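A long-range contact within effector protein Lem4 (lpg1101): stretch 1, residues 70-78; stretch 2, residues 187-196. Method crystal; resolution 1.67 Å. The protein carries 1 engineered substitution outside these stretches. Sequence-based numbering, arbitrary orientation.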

# COMPACT_ATOMS: atom_id res chain seq x y z
N ILE A 70 4.65 2.28 11.00
CA ILE A 70 4.88 1.19 10.06
C ILE A 70 5.56 0.04 10.81
O ILE A 70 6.46 0.27 11.63
CB ILE A 70 5.73 1.69 8.88
CG1 ILE A 70 4.95 2.78 8.14
CG2 ILE A 70 6.08 0.56 7.94
CD1 ILE A 70 5.55 3.24 6.86
N THR A 71 5.05 -1.17 10.62
CA THR A 71 5.60 -2.23 11.44
C THR A 71 6.94 -2.64 10.87
O THR A 71 7.22 -2.42 9.69
CB THR A 71 4.69 -3.46 11.51
OG1 THR A 71 4.72 -4.13 10.25
CG2 THR A 71 3.26 -3.06 11.86
N GLU A 72 7.77 -3.24 11.71
CA GLU A 72 9.09 -3.67 11.25
C GLU A 72 9.00 -4.57 10.03
O GLU A 72 9.72 -4.38 9.04
CB GLU A 72 9.82 -4.39 12.39
CG GLU A 72 11.33 -4.38 12.22
CD GLU A 72 11.92 -3.00 12.48
OE1 GLU A 72 12.61 -2.47 11.58
OE2 GLU A 72 11.68 -2.46 13.58
N ASN A 73 8.11 -5.57 10.07
CA ASN A 73 8.03 -6.52 8.96
C ASN A 73 7.42 -5.89 7.71
O ASN A 73 7.74 -6.32 6.60
CB ASN A 73 7.22 -7.74 9.40
CG ASN A 73 7.93 -8.55 10.47
OD1 ASN A 73 9.16 -8.55 10.55
ND2 ASN A 73 7.16 -9.23 11.31
N ALA A 74 6.54 -4.91 7.86
CA ALA A 74 5.98 -4.27 6.67
C ALA A 74 7.03 -3.39 6.01
O ALA A 74 7.09 -3.30 4.78
CB ALA A 74 4.74 -3.43 7.05
N LYS A 75 7.85 -2.72 6.82
CA LYS A 75 8.95 -1.93 6.29
C LYS A 75 9.87 -2.80 5.46
O LYS A 75 10.20 -2.47 4.32
CB LYS A 75 9.72 -1.31 7.45
CG LYS A 75 11.02 -0.67 7.07
CD LYS A 75 11.74 -0.23 8.36
CE LYS A 75 12.84 0.79 8.14
NZ LYS A 75 13.93 0.31 7.26
N ASN A 76 10.31 -3.93 6.03
CA ASN A 76 11.21 -4.82 5.30
C ASN A 76 10.55 -5.34 4.03
O ASN A 76 11.20 -5.42 2.98
CB ASN A 76 11.62 -5.99 6.19
CG ASN A 76 12.55 -5.57 7.29
OD1 ASN A 76 13.19 -4.51 7.22
ND2 ASN A 76 12.64 -6.39 8.32
N PHE A 77 9.26 -5.67 4.10
CA PHE A 77 8.54 -6.12 2.91
C PHE A 77 8.55 -5.06 1.82
O PHE A 77 8.88 -5.34 0.66
CB PHE A 77 7.10 -6.50 3.29
CG PHE A 77 6.24 -6.93 2.13
CD1 PHE A 77 6.25 -8.24 1.68
CD2 PHE A 77 5.41 -6.02 1.49
CE1 PHE A 77 5.46 -8.64 0.61
CE2 PHE A 77 4.60 -6.41 0.43
CZ PHE A 77 4.63 -7.73 -0.02
N LEU A 78 8.21 -3.81 2.17
CA LEU A 78 8.19 -2.76 1.16
C LEU A 78 9.57 -2.54 0.57
O LEU A 78 9.72 -2.34 -0.64
CB LEU A 78 7.67 -1.46 1.75
CG LEU A 78 6.20 -1.50 2.16
CD1 LEU A 78 5.82 -0.35 3.14
CD2 LEU A 78 5.36 -1.48 0.85
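Stretch 2 (187-196) KWGEYFKEIL

Residues 187-196 of Lem4 pack on residues 70-78 as one helix beside another. Lys187 occupies the N-cap position of the second stretch, and from Trp188 to Leu196 the backbone is helical, continuing beyond the stretch. It runs in nearly the same direction as helix 72-78: the two N-to-C directions differ by 21°, and the axes approach to 9.7 Å. The register is staggered, with Phe77 CA 6.0 Å from Trp188 CA, so that the first turn of the second helix lies beside the last residues of helix 72-78, and its later turns extend past Leu78. About 340 Å² of surface is buried, most of it on two aromatic residues, Phe77 and Trp188.

Trp188, with chi1 in the m well and chi2 at 106°, points its CA-to-CB bond toward stretch 1 and lays its indole along the beginning of the first helix. Ala74 packs over one face: its CA lies 3.9 Å from the centroid of the five-membered ring (CG, CD1, NE1, CE2 and CD2 of Trp188), 13° off the ring normal, a CH-pi contact, and Ala74 CB is 4.0 Å from Trp188 CE2. The indole lies close to the helix backbone here, with Trp188 CD1 3.7 Å from Ala74 N. Asn73 CB adds a contact of 3.7 Å to Trp188 CD1.

One turn further on, Phe77 meets the six-membered ring of Trp188. The ring centroids are 4.7 Å apart and the planes are inclined at 44°, an oblique pairing in which Phe77 CD2 comes within 3.5 Å of Trp188 CE3. Phe77, in the t rotamer, is also a knob set among Trp188, Tyr191, Phe192 and Ile195. Its CE1 is 4.0 Å from Tyr191 CB and its CZ is 3.9 Å from Ile195 CD1, while the backbone of Phe192 borders the ring edge, with Phe192 N 3.9 Å from Phe77 CE1. Tyr191 starts toward stretch 1, but the end of its side chain leads away; its OH accepts a hydrogen bond from Lys187 N at 3.1 Å.

No direct hydrogen bond joins the stretches, and the packing is chiefly apolar. The polar link is a water molecule at the helix start: it accepts from Trp188 NE1 at 2.8 Å and lies 2.6 Å from Thr71 OG1, to which it is also hydrogen-bonded. Thr71 OG1 in addition caps the first helix, accepting from Ala74 N at 3.1 Å, so the capping group and the indole nitrogen share a solvent bridge.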

# COMPACT_ATOMS: atom_id res chain seq x y z
N LYS A 187 1.76 -11.79 7.64
CA LYS A 187 2.95 -12.62 7.49
C LYS A 187 3.72 -12.20 6.23
O LYS A 187 3.76 -12.90 5.22
CB LYS A 187 2.56 -14.10 7.45
CG LYS A 187 1.38 -14.44 8.36
CD LYS A 187 1.64 -15.65 9.23
N TRP A 188 4.32 -11.01 6.32
CA TRP A 188 4.95 -10.40 5.15
C TRP A 188 6.02 -11.30 4.55
O TRP A 188 6.15 -11.39 3.32
CB TRP A 188 5.52 -9.04 5.53
CG TRP A 188 4.46 -8.09 5.98
CD1 TRP A 188 4.21 -7.67 7.26
CD2 TRP A 188 3.47 -7.45 5.15
NE1 TRP A 188 3.13 -6.80 7.28
CE2 TRP A 188 2.66 -6.65 6.00
CE3 TRP A 188 3.20 -7.46 3.78
CZ2 TRP A 188 1.60 -5.88 5.51
CZ3 TRP A 188 2.16 -6.71 3.30
CH2 TRP A 188 1.37 -5.93 4.16
N GLY A 189 6.79 -11.99 5.39
CA GLY A 189 7.79 -12.92 4.87
C GLY A 189 7.19 -14.00 4.01
O GLY A 189 7.73 -14.35 2.96
N GLU A 190 6.05 -14.56 4.43
CA GLU A 190 5.35 -15.54 3.61
C GLU A 190 4.80 -14.91 2.34
O GLU A 190 4.78 -15.56 1.28
CB GLU A 190 4.22 -16.19 4.42
CG GLU A 190 4.73 -17.22 5.40
CD GLU A 190 3.62 -17.86 6.21
OE1 GLU A 190 3.77 -18.00 7.44
OE2 GLU A 190 2.58 -18.22 5.60
N TYR A 191 4.34 -13.66 2.41
CA TYR A 191 3.83 -13.01 1.21
C TYR A 191 4.95 -12.74 0.22
O TYR A 191 4.73 -12.79 -1.00
CB TYR A 191 3.11 -11.70 1.54
CG TYR A 191 2.08 -11.81 2.65
CD1 TYR A 191 1.54 -13.04 3.01
CD2 TYR A 191 1.66 -10.68 3.36
CE1 TYR A 191 0.61 -13.13 4.05
CE2 TYR A 191 0.73 -10.77 4.38
CZ TYR A 191 0.21 -12.00 4.72
OH TYR A 191 -0.70 -12.09 5.76
N PHE A 192 6.16 -12.44 0.71
CA PHE A 192 7.29 -12.30 -0.19
C PHE A 192 7.57 -13.61 -0.89
O PHE A 192 7.84 -13.64 -2.10
CB PHE A 192 8.53 -11.82 0.58
CG PHE A 192 9.62 -11.33 -0.31
CD1 PHE A 192 9.52 -10.11 -0.95
CD2 PHE A 192 10.75 -12.10 -0.52
CE1 PHE A 192 10.52 -9.66 -1.79
CE2 PHE A 192 11.75 -11.65 -1.36
CZ PHE A 192 11.63 -10.43 -1.98
N LYS A 193 7.49 -14.72 -0.15
CA LYS A 193 7.65 -16.01 -0.79
C LYS A 193 6.58 -16.22 -1.86
O LYS A 193 6.87 -16.75 -2.93
CB LYS A 193 7.61 -17.12 0.27
CG LYS A 193 7.74 -18.51 -0.31
CD LYS A 193 7.59 -19.57 0.75
CE LYS A 193 8.67 -19.45 1.81
NZ LYS A 193 8.91 -20.80 2.38
N GLU A 194 5.35 -15.76 -1.59
CA GLU A 194 4.27 -15.92 -2.56
C GLU A 194 4.54 -15.13 -3.84
O GLU A 194 4.30 -15.63 -4.95
CB GLU A 194 2.93 -15.48 -1.95
CG GLU A 194 2.41 -16.32 -0.78
CD GLU A 194 1.03 -15.86 -0.26
OE1 GLU A 194 0.64 -14.70 -0.52
OE2 GLU A 194 0.35 -16.67 0.42
N ILE A 195 5.05 -13.90 -3.72
CA ILE A 195 5.44 -13.15 -4.91
C ILE A 195 6.46 -13.95 -5.72
O ILE A 195 6.27 -14.22 -6.91
CB ILE A 195 6.00 -11.77 -4.54
CG1 ILE A 195 4.92 -10.90 -3.92
CG2 ILE A 195 6.58 -11.11 -5.77
CD1 ILE A 195 5.48 -9.63 -3.27
N LEU A 196 7.56 -14.35 -5.08
CA LEU A 196 8.63 -15.02 -5.81
C LEU A 196 8.17 -16.34 -6.40
O LEU A 196 8.61 -16.73 -7.49
CB LEU A 196 9.83 -15.26 -4.88
CG LEU A 196 10.59 -14.04 -4.36
CD1 LEU A 196 11.86 -14.50 -3.66
CD2 LEU A 196 10.93 -13.10 -5.50
O HOH W 1 2.49 -5.15 9.40